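Dual function macrocyclase-peptidase POPB (Galerina marginata, PDB 5N4B) cleaves peptide bonds after proline as a serine peptidase and joins peptide ends into macrocycles during the biosynthesis of amanitin toxins. Local coordinates at residues L58-L63 with A712-G717; K571-G576 with R721-E726; G586-V589 with T595-A598; A598-G603 with G717-A722; S695-G698 with G702-T705. The protein carries 1 engineered substitution. All coordinates share one frame; numbering follows the deposited sequence. Where two conformers were deposited one is given.

Contact 1. Residues L58-L63 with A712-G717; sequences LAQSYL and AADKWG
Asp714 and Leu63 meet across two helices, and the aspartate is the side chain to follow outward. Its CB already has the leucine methyl CD1 for a neighbour, and one bond further CG comes closest, 3.8 Å from Leu63 CD1. Both carboxylate oxygens lie at nearly the same distance from that methyl, which therefore sits squarely over one face of the flat group, with the two side chains crossing at about a right angle. At the tip the oxygens part company. OD1 accepts a hydrogen bond from a water 2.7 Å away, and the same water accepts from Gln60 NE2 at 2.9 Å, so a single solvent molecule joins the two helices through polar ends that do not bond directly. OD2 is engaged by two salt bridges, from Lys710 and Lys691, whose positive charge probably keeps the buried carboxylate ionised. Lys710 also bonds to Gln60 OE1, while Gln60 NE2 has Asp64 as a further partner, so the amide is held at both ends. On the leucine side CD2 rests 4.0 Å from Asp714 O, and Ile69 of helix 68-80 packs on both residues. The pairing joins helix 46-64, near the N-terminus, to helix 705-722, near the C-terminus, as in prolyl oligopeptidases, where an N-terminal extension completes the alpha/beta-hydrolase domain.

Contact 2. Residues K571-G576 with R721-E726; sequences KVAING and RALGLE
This is a contact between the beginning of a central strand and the turn that ends the last long helix, Lys571 and Ala573 on one side, Leu723 on the other; it combines one hydrogen bond with a small apolar patch. Lys571 NZ donates to Leu723 O over 2.9 Å. The lysine chain runs out nearly straight and bends only at its last torsion (chi4 -42°), which swings the ammonium onto the carbonyl. The approach is fairly direct, with a C=O...N angle of 154°, though the nitrogen stands 24° off the carbonyl plane. Since this oxygen lies at the C-terminal end of a helix, the dipole there would probably strengthen the attraction for the positive charge. Beside the bond, the branched tip of Leu723 faces the strand: CD1 reaches Ala573 CB at 4.1 Å and the backbone Lys571 O at 3.7 Å, while CD2 lies near Lys571 CA. Ala491 packs against the same leucine. The chain then leaves the helix at Gly724, whose positive phi turns it away, with Gly724 N bonded to Arg721 O and Leu725 N to Ala720 O. Strand 572-577 leads straight to the engineered Ala578, which stands at the catalytic nucleophile position. The helix end is thus a Schellman motif, docked on the strand that feeds the nucleophile elbow of an alpha/beta hydrolase.

Contact 3. Residues G586-V589 with T595-A598; sequences GSIV and TFGA
Phe596 and Ser587 make the close part of this contact. The ring comes edge-on to the helix, bringing CE2 to 3.6 Å from the backbone Ser587 O, which lies near the ring plane, and to 3.9 Å from Ser587 CB. Above one ring face, almost over its centre, stands the methyl CG2 of its own neighbour Thr595, 3.7 Å from the plane. Ser587 OG takes no part, being tied back to Leu583 O one turn earlier. Helix 579-590 is the crossover of a beta-alpha-beta unit joining the neighbouring parallel strands 572-577 and 598-602, and Phe596 fills the corner where the chain returns to the sheet; Ile574 and Ala558 press on it as well. Packing is slacker toward Ile588. Its CG2 grazes Phe596 CD2 at 4.2 Å and meets the ring obliquely, while chi1 of 68° turns the longer branch, CG1 and CD1, away from the ring; Ile588 also touches Met651 and Pro652. At the outer side, Thr595 and Gly597 are partly exposed to solvent.

Contact 4. Residues A598-G603 with G717-A722; sequences AAVPEG and GFIARA
Ile719 and Val600 form the tightest pair, Val600 CG2 lying 3.8 Å from Ile719 CD1 and touching CG1 of the same chain as well. The isoleucine gets there because CG1 stands anti to its carbonyl carbon (chi1 -74°), carrying the ethyl arm toward the strand. Two residues earlier in the strand, Ala598 CB fits between two helix residues, 4.2 Å from Ile719 CG1 and 4.0 Å from Ala722 CB. Behind these side chains the backbones run nearly antiparallel, at 163°, with axes 8.5 Å apart. Neighbouring strands frame the patch: Ala573 of strand 572-577 lies against both Ile719 and Ala598, while Ala653 and Leu655 of strand 653-659 receive Ala722 and Phe718. At the strand's far end Glu602 forms a salt bridge with Lys715 and also bonds to the bound peptide. Nothing polar crosses the patch itself, so strand and helix are matched by shape and hydrophobicity, with the charged pair Glu602-Lys715 lying toward the peptide, beyond the apolar patch.

Contact 5. Residues S695-G698 with G702-T705; sequences SWLG and GKPT
Gly702 meets Leu697 first: its carbonyl oxygen lies 3.6 Å from Leu697 CD2, a van der Waals touch between a backbone oxygen and a methyl, with Gly702 C a little behind. Lys703 follows and offers the flank of its chain, CG resting 4.2 Å from Leu697 CD1. Beyond that point the lysine stretches out almost fully, the three outer torsions all near 180°, so that its ammonium is carried well past the leucine to Asp693 and Asp711, with which it forms salt bridges, and to Asn659, which adds a hydrogen bond. Pro704 takes the N-cap position ahead of helix 705-722 and packs on Ser106. Thr705, the first helical residue, gives its backbone N to the hydroxyl of the same Ser106. Across from them Leu697 also leans on Leu165, and its side chain is about 7 Å from that of Asp662 and about 8 Å from that of His699, both of the charge relay. His699 lies in the short link joining the two segments, the loop that in alpha/beta hydrolases follows the last strand and carries the catalytic histidine. The leucine adds nonpolar packing without a hydrogen bond to 702-705; the firm fixing of this side of the loop probably comes from the two salt bridges of Lys703 NZ.

How the contacts relate
Contacts 1, 2 and 4 share helix 705-722: contact 1 sets it against helix 46-64, contact 4 lays it along strand 598-602, and contact 2 fastens its end at strand 572-577. Contact 3 lies across the sheet from that helix, where helix 579-590 turns back to strand 598-602, and meets contact 4 at Ala598. These four are buried, whereas contact 5 is at the surface, in the loop of His699. Chemistry changes with place: contacts 3, 4 and 5 rest on packing between their segments, with the lysine of contact 5 held by acids outside them, contact 2 adds a lysine-to-carbonyl bond, and contact 1 a water bridge. Lys715, from contact 1, reaches both Asn575 of contact 2 and Glu602 of contact 4.

Contact 1. Residues L58-L63 with A712-G717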
loop_
_atom_site.group_PDB
_atom_site.type_symbol
_atom_site.label_atom_id
_atom_site.label_comp_id
_atom_site.label_asym_id
_atom_site.label_seq_id
_atom_site.Cartn_x
_atom_site.Cartn_y
_atom_site.Cartn_z
ATOM N N LEU A 58 -27.417 -12.451 4.024
ATOM C CA LEU A 58 -27.960 -11.566 5.065
ATOM C C LEU A 58 -27.486 -10.144 4.866
ATOM O O LEU A 58 -28.268 -9.183 5.005
ATOM C CB LEU A 58 -27.575 -12.068 6.461
ATOM C CG LEU A 58 -28.118 -11.325 7.672
ATOM C CD1 LEU A 58 -29.604 -11.560 7.782
ATOM C CD2 LEU A 58 -27.428 -11.826 8.905
ATOM N N ALA A 59 -26.199 -9.966 4.604
ATOM C CA ALA A 59 -25.689 -8.616 4.440
ATOM C C ALA A 59 -26.355 -7.950 3.246
ATOM O O ALA A 59 -26.767 -6.787 3.324
ATOM C CB ALA A 59 -24.187 -8.630 4.245
ATOM N N GLN A 60 -26.442 -8.668 2.110
ATOM C CA GLN A 60 -27.047 -8.060 0.934
ATOM C C GLN A 60 -28.531 -7.791 1.147
ATOM O O GLN A 60 -29.037 -6.761 0.697
ATOM C CB GLN A 60 -26.882 -8.944 -0.302
ATOM C CG GLN A 60 -27.399 -8.272 -1.582
ATOM C CD GLN A 60 -26.652 -7.026 -1.871
ATOM O OE1 GLN A 60 -25.419 -7.051 -2.068
ATOM N NE2 GLN A 60 -27.342 -5.906 -1.847
ATOM N N SER A 61 -29.232 -8.678 1.859
ATOM C CA SER A 61 -30.635 -8.434 2.164
ATOM C C SER A 61 -30.785 -7.137 2.978
ATOM O O SER A 61 -31.748 -6.374 2.801
ATOM C CB SER A 61 -31.249 -9.631 2.891
ATOM O OG SER A 61 -32.564 -9.330 3.321
ATOM N N TYR A 62 -29.891 -6.895 3.927
ATOM C CA TYR A 62 -29.958 -5.675 4.717
ATOM C C TYR A 62 -29.711 -4.453 3.839
ATOM O O TYR A 62 -30.482 -3.486 3.883
ATOM C CB TYR A 62 -28.940 -5.701 5.863
ATOM C CG TYR A 62 -29.088 -4.540 6.792
ATOM C CD1 TYR A 62 -30.094 -4.533 7.702
ATOM C CD2 TYR A 62 -28.248 -3.453 6.768
ATOM C CE1 TYR A 62 -30.290 -3.504 8.563
ATOM C CE2 TYR A 62 -28.477 -2.373 7.629
ATOM C CZ TYR A 62 -29.498 -2.423 8.514
ATOM O OH TYR A 62 -29.741 -1.381 9.416
ATOM N N LEU A 63 -28.656 -4.486 3.045
ATOM C CA LEU A 63 -28.347 -3.378 2.152
ATOM C C LEU A 63 -29.486 -3.098 1.166
ATOM O O LEU A 63 -29.713 -1.933 0.810
ATOM C CB LEU A 63 -27.017 -3.665 1.433
ATOM C CG LEU A 63 -25.791 -3.768 2.389
ATOM C CD1 LEU A 63 -24.634 -4.429 1.625
ATOM C CD2 LEU A 63 -25.415 -2.443 2.964
ATOM N N ALA A 712 -18.078 0.519 -2.870
ATOM C CA ALA A 712 -17.992 1.796 -2.179
ATOM C C ALA A 712 -19.382 2.299 -1.797
ATOM O O ALA A 712 -19.596 2.801 -0.684
ATOM C CB ALA A 712 -17.256 2.817 -3.052
ATOM N N ALA A 713 -20.345 2.177 -2.701
ATOM C CA ALA A 713 -21.690 2.618 -2.375
ATOM C C ALA A 713 -22.278 1.819 -1.217
ATOM O O ALA A 713 -22.959 2.376 -0.349
ATOM C CB ALA A 713 -22.572 2.523 -3.614
ATOM N N ASP A 714 -22.044 0.508 -1.189
ATOM C CA ASP A 714 -22.526 -0.310 -0.068
ATOM C C ASP A 714 -21.899 0.147 1.248
ATOM O O ASP A 714 -22.596 0.289 2.255
ATOM C CB ASP A 714 -22.137 -1.768 -0.283
ATOM C CG ASP A 714 -23.019 -2.529 -1.254
ATOM O OD1 ASP A 714 -24.049 -2.011 -1.666
ATOM O OD2 ASP A 714 -22.646 -3.694 -1.601
ATOM N N LYS A 715 -20.591 0.364 1.249
ATOM C CA LYS A 715 -19.869 0.723 2.471
ATOM C C LYS A 715 -20.323 2.076 3.003
ATOM O O LYS A 715 -20.709 2.215 4.173
ATOM C CB LYS A 715 -18.358 0.772 2.203
ATOM C CG LYS A 715 -17.566 1.459 3.241
ATOM C CD LYS A 715 -16.081 1.210 3.031
ATOM C CE LYS A 715 -15.498 2.089 2.027
ATOM N NZ LYS A 715 -14.004 2.264 2.346
ATOM N N TRP A 716 -20.278 3.097 2.138
ATOM C CA TRP A 716 -20.599 4.443 2.592
ATOM C C TRP A 716 -22.097 4.590 2.821
ATOM O O TRP A 716 -22.523 5.330 3.716
ATOM C CB TRP A 716 -20.056 5.498 1.616
ATOM C CG TRP A 716 -18.568 5.461 1.467
ATOM C CD1 TRP A 716 -17.861 5.291 0.301
ATOM C CD2 TRP A 716 -17.594 5.565 2.512
ATOM N NE1 TRP A 716 -16.516 5.295 0.566
ATOM C CE2 TRP A 716 -16.320 5.437 1.914
ATOM C CE3 TRP A 716 -17.679 5.748 3.892
ATOM C CZ2 TRP A 716 -15.134 5.502 2.648
ATOM C CZ3 TRP A 716 -16.505 5.806 4.623
ATOM C CH2 TRP A 716 -15.251 5.691 4.004
ATOM N N GLY A 717 -22.909 3.872 2.056
ATOM C CA GLY A 717 -24.350 3.874 2.320
ATOM C C GLY A 717 -24.700 3.205 3.635
ATOM O O GLY A 717 -25.574 3.679 4.380
HETATM O O HOH W 1 -26.233 -3.300 -2.511
#

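Contact 2. Residues K571-G576 with R721-E726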
loop_
_atom_site.group_PDB
_atom_site.type_symbol
_atom_site.label_atom_id
_atom_site.label_comp_id
_atom_site.label_asym_id
_atom_site.label_seq_id
_atom_site.Cartn_x
_atom_site.Cartn_y
_atom_site.Cartn_z
ATOM N N LYS A 571 -21.816 9.971 16.050
ATOM C CA LYS A 571 -21.753 10.025 14.601
ATOM C C LYS A 571 -20.333 9.960 14.041
ATOM O O LYS A 571 -20.084 10.471 12.965
ATOM C CB LYS A 571 -22.522 11.230 14.069
ATOM C CG LYS A 571 -24.050 11.234 14.419
ATOM C CD LYS A 571 -24.745 12.186 13.442
ATOM C CE LYS A 571 -26.245 12.410 13.710
ATOM N NZ LYS A 571 -26.931 11.127 14.058
ATOM N N VAL A 572 -19.417 9.319 14.769
ATOM C CA VAL A 572 -18.086 8.993 14.237
ATOM C C VAL A 572 -18.101 7.541 13.781
ATOM O O VAL A 572 -18.332 6.634 14.580
ATOM C CB VAL A 572 -16.968 9.204 15.262
ATOM C CG1 VAL A 572 -15.637 8.901 14.606
ATOM C CG2 VAL A 572 -16.975 10.632 15.852
ATOM N N ALA A 573 -17.861 7.315 12.507
ATOM C CA ALA A 573 -17.717 5.999 11.916
ATOM C C ALA A 573 -16.247 5.760 11.655
ATOM O O ALA A 573 -15.507 6.710 11.382
ATOM C CB ALA A 573 -18.463 5.892 10.600
ATOM N N ILE A 574 -15.817 4.518 11.748
ATOM C CA ILE A 574 -14.412 4.185 11.532
ATOM C C ILE A 574 -14.253 3.169 10.420
ATOM O O ILE A 574 -15.108 2.294 10.210
ATOM C CB ILE A 574 -13.681 3.727 12.812
ATOM C CG1 ILE A 574 -14.407 2.591 13.498
ATOM C CG2 ILE A 574 -13.470 4.915 13.773
ATOM C CD1 ILE A 574 -13.654 1.998 14.724
ATOM N N ASN A 575 -13.117 3.275 9.719
ATOM C CA ASN A 575 -12.817 2.444 8.566
ATOM C C ASN A 575 -11.310 2.268 8.466
ATOM O O ASN A 575 -10.544 3.181 8.807
ATOM C CB ASN A 575 -13.387 3.141 7.314
ATOM C CG ASN A 575 -13.112 2.431 5.997
ATOM O OD1 ASN A 575 -12.689 3.090 5.037
ATOM N ND2 ASN A 575 -13.366 1.145 5.909
ATOM N N GLY A 576 -10.895 1.076 8.016
ATOM C CA GLY A 576 -9.487 0.774 7.783
ATOM C C GLY A 576 -9.392 -0.613 7.194
ATOM O O GLY A 576 -10.353 -1.387 7.241
ATOM N N ARG A 721 -26.591 5.282 6.652
ATOM C CA ARG A 721 -27.835 4.840 7.298
ATOM C C ARG A 721 -27.610 4.575 8.782
ATOM O O ARG A 721 -28.432 4.973 9.616
ATOM C CB ARG A 721 -28.389 3.599 6.602
ATOM C CG ARG A 721 -29.584 3.071 7.344
ATOM C CD ARG A 721 -30.573 2.360 6.489
ATOM N NE ARG A 721 -31.251 3.304 5.606
ATOM C CZ ARG A 721 -32.347 2.991 4.940
ATOM N NH1 ARG A 721 -32.913 3.873 4.121
ATOM N NH2 ARG A 721 -32.859 1.776 5.087
ATOM N N ALA A 722 -26.501 3.932 9.127
ATOM C CA ALA A 722 -26.239 3.676 10.542
ATOM C C ALA A 722 -26.142 4.953 11.342
ATOM O O ALA A 722 -26.457 4.937 12.531
ATOM C CB ALA A 722 -24.939 2.922 10.729
ATOM N N LEU A 723 -25.633 6.042 10.755
ATOM C CA LEU A 723 -25.535 7.336 11.447
ATOM C C LEU A 723 -26.776 8.186 11.273
ATOM O O LEU A 723 -26.819 9.305 11.804
ATOM C CB LEU A 723 -24.299 8.091 10.920
ATOM C CG LEU A 723 -22.945 7.342 11.035
ATOM C CD1 LEU A 723 -21.801 8.248 10.610
ATOM C CD2 LEU A 723 -22.713 6.721 12.429
ATOM N N GLY A 724 -27.795 7.683 10.596
ATOM C CA GLY A 724 -29.052 8.396 10.428
ATOM C C GLY A 724 -28.980 9.546 9.450
ATOM O O GLY A 724 -29.792 10.474 9.540
ATOM N N LEU A 725 -28.051 9.511 8.497
ATOM C CA LEU A 725 -27.924 10.583 7.528
ATOM C C LEU A 725 -28.854 10.372 6.357
ATOM O O LEU A 725 -28.991 9.255 5.844
ATOM C CB LEU A 725 -26.498 10.662 7.013
ATOM C CG LEU A 725 -25.391 10.695 8.062
ATOM C CD1 LEU A 725 -24.038 10.699 7.419
ATOM C CD2 LEU A 725 -25.569 11.896 8.994
ATOM N N GLU A 726 -29.389 11.483 5.865
ATOM C CA GLU A 726 -30.371 11.472 4.807
ATOM C C GLU A 726 -29.833 12.293 3.653
ATOM O O GLU A 726 -29.080 13.271 3.845
ATOM C CB GLU A 726 -31.721 12.055 5.269
ATOM C CG GLU A 726 -32.329 11.343 6.473
ATOM C CD GLU A 726 -32.867 9.963 6.153
ATOM O OE1 GLU A 726 -32.693 9.492 5.010
ATOM O OE2 GLU A 726 -33.469 9.336 7.057
#

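Contact 3. Residues G586-V589 with T595-A598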
loop_
_atom_site.group_PDB
_atom_site.type_symbol
_atom_site.label_atom_id
_atom_site.label_comp_id
_atom_site.label_asym_id
_atom_site.label_seq_id
_atom_site.Cartn_x
_atom_site.Cartn_y
_atom_site.Cartn_z
ATOM N N GLY A 586 -10.380 -4.037 16.924
ATOM C CA GLY A 586 -9.972 -3.818 18.300
ATOM C C GLY A 586 -10.543 -2.556 18.919
ATOM O O GLY A 586 -10.840 -2.522 20.122
ATOM N N SER A 587 -10.711 -1.505 18.122
ATOM C CA SER A 587 -11.252 -0.273 18.655
ATOM C C SER A 587 -12.684 -0.458 19.109
ATOM O O SER A 587 -13.073 0.113 20.123
ATOM C CB SER A 587 -11.151 0.848 17.635
ATOM O OG SER A 587 -9.784 1.281 17.449
ATOM N N ILE A 588 -13.501 -1.206 18.364
ATOM C CA ILE A 588 -14.903 -1.344 18.778
ATOM C C ILE A 588 -15.013 -2.211 20.018
ATOM O O ILE A 588 -15.897 -1.982 20.841
ATOM C CB ILE A 588 -15.875 -1.795 17.667
ATOM C CG1 ILE A 588 -15.644 -3.214 17.212
ATOM C CG2 ILE A 588 -15.851 -0.827 16.481
ATOM C CD1 ILE A 588 -16.670 -3.662 16.170
ATOM N N VAL A 589 -14.105 -3.174 20.196
ATOM C CA VAL A 589 -14.072 -3.978 21.415
ATOM C C VAL A 589 -13.671 -3.118 22.607
ATOM O O VAL A 589 -14.240 -3.238 23.711
ATOM C CB VAL A 589 -13.120 -5.167 21.214
ATOM C CG1 VAL A 589 -12.821 -5.845 22.545
ATOM C CG2 VAL A 589 -13.680 -6.158 20.127
ATOM N N THR A 595 -18.876 5.134 21.591
ATOM C CA THR A 595 -17.812 5.958 21.018
ATOM C C THR A 595 -17.953 6.049 19.507
ATOM O O THR A 595 -17.656 7.096 18.916
ATOM C CB THR A 595 -16.443 5.356 21.351
ATOM O OG1 THR A 595 -16.213 5.370 22.752
ATOM C CG2 THR A 595 -15.281 6.125 20.726
ATOM N N PHE A 596 -18.369 4.963 18.867
ATOM C CA PHE A 596 -18.490 4.917 17.421
ATOM C C PHE A 596 -19.925 4.646 17.038
ATOM O O PHE A 596 -20.629 3.924 17.736
ATOM C CB PHE A 596 -17.628 3.785 16.888
ATOM C CG PHE A 596 -16.192 3.880 17.293
ATOM C CD1 PHE A 596 -15.415 4.909 16.808
ATOM C CD2 PHE A 596 -15.611 2.977 18.143
ATOM C CE1 PHE A 596 -14.089 5.043 17.176
ATOM C CE2 PHE A 596 -14.260 3.086 18.515
ATOM C CZ PHE A 596 -13.511 4.124 18.015
ATOM N N GLY A 597 -20.331 5.214 15.908
ATOM C CA GLY A 597 -21.658 4.995 15.354
ATOM C C GLY A 597 -21.698 3.950 14.264
ATOM O O GLY A 597 -22.779 3.464 13.934
ATOM N N ALA A 598 -20.546 3.596 13.689
ATOM C CA ALA A 598 -20.487 2.576 12.658
ATOM C C ALA A 598 -19.042 2.151 12.503
ATOM O O ALA A 598 -18.121 2.919 12.790
ATOM C CB ALA A 598 -20.997 3.043 11.303
#

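Contact 4. Residues A598-G603 with G717-A722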
loop_
_atom_site.group_PDB
_atom_site.type_symbol
_atom_site.label_atom_id
_atom_site.label_comp_id
_atom_site.label_asym_id
_atom_site.label_seq_id
_atom_site.Cartn_x
_atom_site.Cartn_y
_atom_site.Cartn_z
ATOM N N ALA A 598 -20.546 3.596 13.689
ATOM C CA ALA A 598 -20.487 2.576 12.658
ATOM C C ALA A 598 -19.042 2.151 12.503
ATOM O O ALA A 598 -18.121 2.919 12.790
ATOM C CB ALA A 598 -20.997 3.043 11.303
ATOM N N ALA A 599 -18.856 0.936 11.995
ATOM C CA ALA A 599 -17.521 0.391 11.837
ATOM C C ALA A 599 -17.442 -0.473 10.593
ATOM O O ALA A 599 -18.292 -1.342 10.383
ATOM C CB ALA A 599 -17.131 -0.432 13.071
ATOM N N VAL A 600 -16.413 -0.249 9.773
ATOM C CA VAL A 600 -16.201 -0.999 8.518
ATOM C C VAL A 600 -14.747 -1.464 8.478
ATOM O O VAL A 600 -13.868 -0.745 7.964
ATOM C CB VAL A 600 -16.619 -0.221 7.260
ATOM C CG1 VAL A 600 -16.330 -1.094 6.029
ATOM C CG2 VAL A 600 -18.064 0.118 7.354
ATOM N N PRO A 601 -14.428 -2.639 9.053
ATOM C CA PRO A 601 -13.084 -3.221 8.913
ATOM C C PRO A 601 -12.987 -4.019 7.636
ATOM O O PRO A 601 -13.850 -4.871 7.381
ATOM C CB PRO A 601 -12.963 -4.103 10.156
ATOM C CG PRO A 601 -14.392 -4.521 10.422
ATOM C CD PRO A 601 -15.301 -3.446 9.926
ATOM N N GLU A 602 -11.949 -3.781 6.843
ATOM C CA GLU A 602 -11.768 -4.419 5.526
ATOM C C GLU A 602 -10.543 -5.334 5.564
ATOM O O GLU A 602 -9.436 -4.886 5.834
ATOM C CB GLU A 602 -11.608 -3.373 4.428
ATOM C CG GLU A 602 -12.759 -2.406 4.346
ATOM C CD GLU A 602 -12.566 -1.342 3.261
ATOM O OE1 GLU A 602 -11.918 -1.648 2.215
ATOM O OE2 GLU A 602 -13.094 -0.237 3.381
ATOM N N GLY A 603 -10.727 -6.611 5.277
ATOM C CA GLY A 603 -9.594 -7.529 5.238
ATOM C C GLY A 603 -8.676 -7.470 6.435
ATOM O O GLY A 603 -7.442 -7.514 6.280
ATOM N N GLY A 717 -22.909 3.872 2.056
ATOM C CA GLY A 717 -24.350 3.874 2.320
ATOM C C GLY A 717 -24.700 3.205 3.635
ATOM O O GLY A 717 -25.574 3.679 4.380
ATOM N N PHE A 718 -24.006 2.126 3.945
ATOM C CA PHE A 718 -24.196 1.460 5.235
ATOM C C PHE A 718 -23.874 2.418 6.363
ATOM O O PHE A 718 -24.620 2.538 7.334
ATOM C CB PHE A 718 -23.351 0.198 5.312
ATOM C CG PHE A 718 -23.426 -0.511 6.652
ATOM C CD1 PHE A 718 -24.398 -1.473 6.834
ATOM C CD2 PHE A 718 -22.548 -0.233 7.652
ATOM C CE1 PHE A 718 -24.536 -2.154 8.049
ATOM C CE2 PHE A 718 -22.658 -0.906 8.876
ATOM C CZ PHE A 718 -23.635 -1.860 9.058
ATOM N N ILE A 719 -22.738 3.092 6.252
ATOM C CA ILE A 719 -22.346 4.041 7.272
ATOM C C ILE A 719 -23.388 5.145 7.378
ATOM O O ILE A 719 -23.799 5.525 8.476
ATOM C CB ILE A 719 -20.944 4.590 6.986
ATOM C CG1 ILE A 719 -19.870 3.541 7.305
ATOM C CG2 ILE A 719 -20.704 5.867 7.795
ATOM C CD1 ILE A 719 -18.513 3.872 6.797
ATOM N N ALA A 720 -23.814 5.713 6.243
ATOM C CA ALA A 720 -24.755 6.830 6.289
ATOM C C ALA A 720 -26.048 6.443 6.988
ATOM O O ALA A 720 -26.552 7.180 7.853
ATOM C CB ALA A 720 -25.064 7.349 4.890
ATOM N N ARG A 721 -26.591 5.282 6.652
ATOM C CA ARG A 721 -27.835 4.840 7.298
ATOM C C ARG A 721 -27.610 4.575 8.782
ATOM O O ARG A 721 -28.432 4.973 9.616
ATOM C CB ARG A 721 -28.389 3.599 6.602
ATOM C CG ARG A 721 -29.584 3.071 7.344
ATOM C CD ARG A 721 -30.573 2.360 6.489
ATOM N NE ARG A 721 -31.251 3.304 5.606
ATOM C CZ ARG A 721 -32.347 2.991 4.940
ATOM N NH1 ARG A 721 -32.913 3.873 4.121
ATOM N NH2 ARG A 721 -32.859 1.776 5.087
ATOM N N ALA A 722 -26.501 3.932 9.127
ATOM C CA ALA A 722 -26.239 3.676 10.542
ATOM C C ALA A 722 -26.142 4.953 11.342
ATOM O O ALA A 722 -26.457 4.937 12.531
ATOM C CB ALA A 722 -24.939 2.922 10.729
#

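Contact 5. Residues S695-G698 with G702-T705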
loop_
_atom_site.group_PDB
_atom_site.type_symbol
_atom_site.label_atom_id
_atom_site.label_comp_id
_atom_site.label_asym_id
_atom_site.label_seq_id
_atom_site.Cartn_x
_atom_site.Cartn_y
_atom_site.Cartn_z
ATOM N N SER A 695 -14.876 -13.841 -5.781
ATOM C CA SER A 695 -13.902 -13.840 -6.854
ATOM C C SER A 695 -12.527 -13.929 -6.228
ATOM O O SER A 695 -12.181 -13.114 -5.369
ATOM C CB SER A 695 -14.034 -12.580 -7.693
ATOM O OG SER A 695 -13.070 -12.565 -8.749
ATOM N N TRP A 696 -11.760 -14.926 -6.620
ATOM C CA TRP A 696 -10.454 -15.193 -6.025
ATOM C C TRP A 696 -9.409 -14.397 -6.776
ATOM O O TRP A 696 -8.858 -14.853 -7.793
ATOM C CB TRP A 696 -10.156 -16.687 -6.039
ATOM C CG TRP A 696 -8.964 -17.072 -5.160
ATOM C CD1 TRP A 696 -7.694 -16.666 -5.298
ATOM C CD2 TRP A 696 -9.001 -17.888 -4.000
ATOM N NE1 TRP A 696 -6.900 -17.199 -4.308
ATOM C CE2 TRP A 696 -7.680 -17.963 -3.497
ATOM C CE3 TRP A 696 -10.015 -18.568 -3.346
ATOM C CZ2 TRP A 696 -7.357 -18.684 -2.351
ATOM C CZ3 TRP A 696 -9.715 -19.293 -2.235
ATOM C CH2 TRP A 696 -8.385 -19.331 -1.729
ATOM N N LEU A 697 -9.099 -13.218 -6.261
ATOM C CA LEU A 697 -8.127 -12.357 -6.916
ATOM C C LEU A 697 -6.753 -13.005 -6.876
ATOM O O LEU A 697 -6.319 -13.524 -5.834
ATOM C CB LEU A 697 -8.098 -11.026 -6.175
ATOM C CG LEU A 697 -9.350 -10.149 -6.293
ATOM C CD1 LEU A 697 -9.176 -8.952 -5.363
ATOM C CD2 LEU A 697 -9.618 -9.730 -7.742
ATOM N N GLY A 698 -6.060 -12.966 -7.992
ATOM C CA GLY A 698 -4.663 -13.358 -8.002
ATOM C C GLY A 698 -3.838 -12.350 -7.235
ATOM O O GLY A 698 -4.228 -11.219 -6.978
ATOM N N GLY A 702 -6.392 -6.221 -8.595
ATOM C CA GLY A 702 -7.526 -5.468 -8.122
ATOM C C GLY A 702 -8.839 -5.942 -8.735
ATOM O O GLY A 702 -8.890 -6.751 -9.646
ATOM N N LYS A 703 -9.907 -5.392 -8.203
ATOM C CA LYS A 703 -11.239 -5.665 -8.721
ATOM C C LYS A 703 -11.538 -4.790 -9.925
ATOM O O LYS A 703 -10.941 -3.717 -10.078
ATOM C CB LYS A 703 -12.265 -5.328 -7.647
ATOM C CG LYS A 703 -12.158 -6.139 -6.378
ATOM C CD LYS A 703 -13.293 -5.868 -5.478
ATOM C CE LYS A 703 -13.086 -6.637 -4.190
ATOM N NZ LYS A 703 -14.365 -6.913 -3.492
ATOM N N PRO A 704 -12.525 -5.165 -10.737
ATOM C CA PRO A 704 -12.965 -4.256 -11.802
ATOM C C PRO A 704 -13.544 -2.974 -11.209
ATOM O O PRO A 704 -14.104 -2.970 -10.116
ATOM C CB PRO A 704 -14.026 -5.052 -12.557
ATOM C CG PRO A 704 -13.838 -6.521 -12.108
ATOM C CD PRO A 704 -13.253 -6.446 -10.733
ATOM N N THR A 705 -13.442 -1.896 -11.975
ATOM C CA THR A 705 -13.917 -0.594 -11.499
ATOM C C THR A 705 -15.392 -0.636 -11.108
ATOM O O THR A 705 -15.787 -0.060 -10.100
ATOM C CB THR A 705 -13.700 0.446 -12.582
ATOM O OG1 THR A 705 -12.309 0.480 -12.889
ATOM C CG2 THR A 705 -14.104 1.821 -12.078
#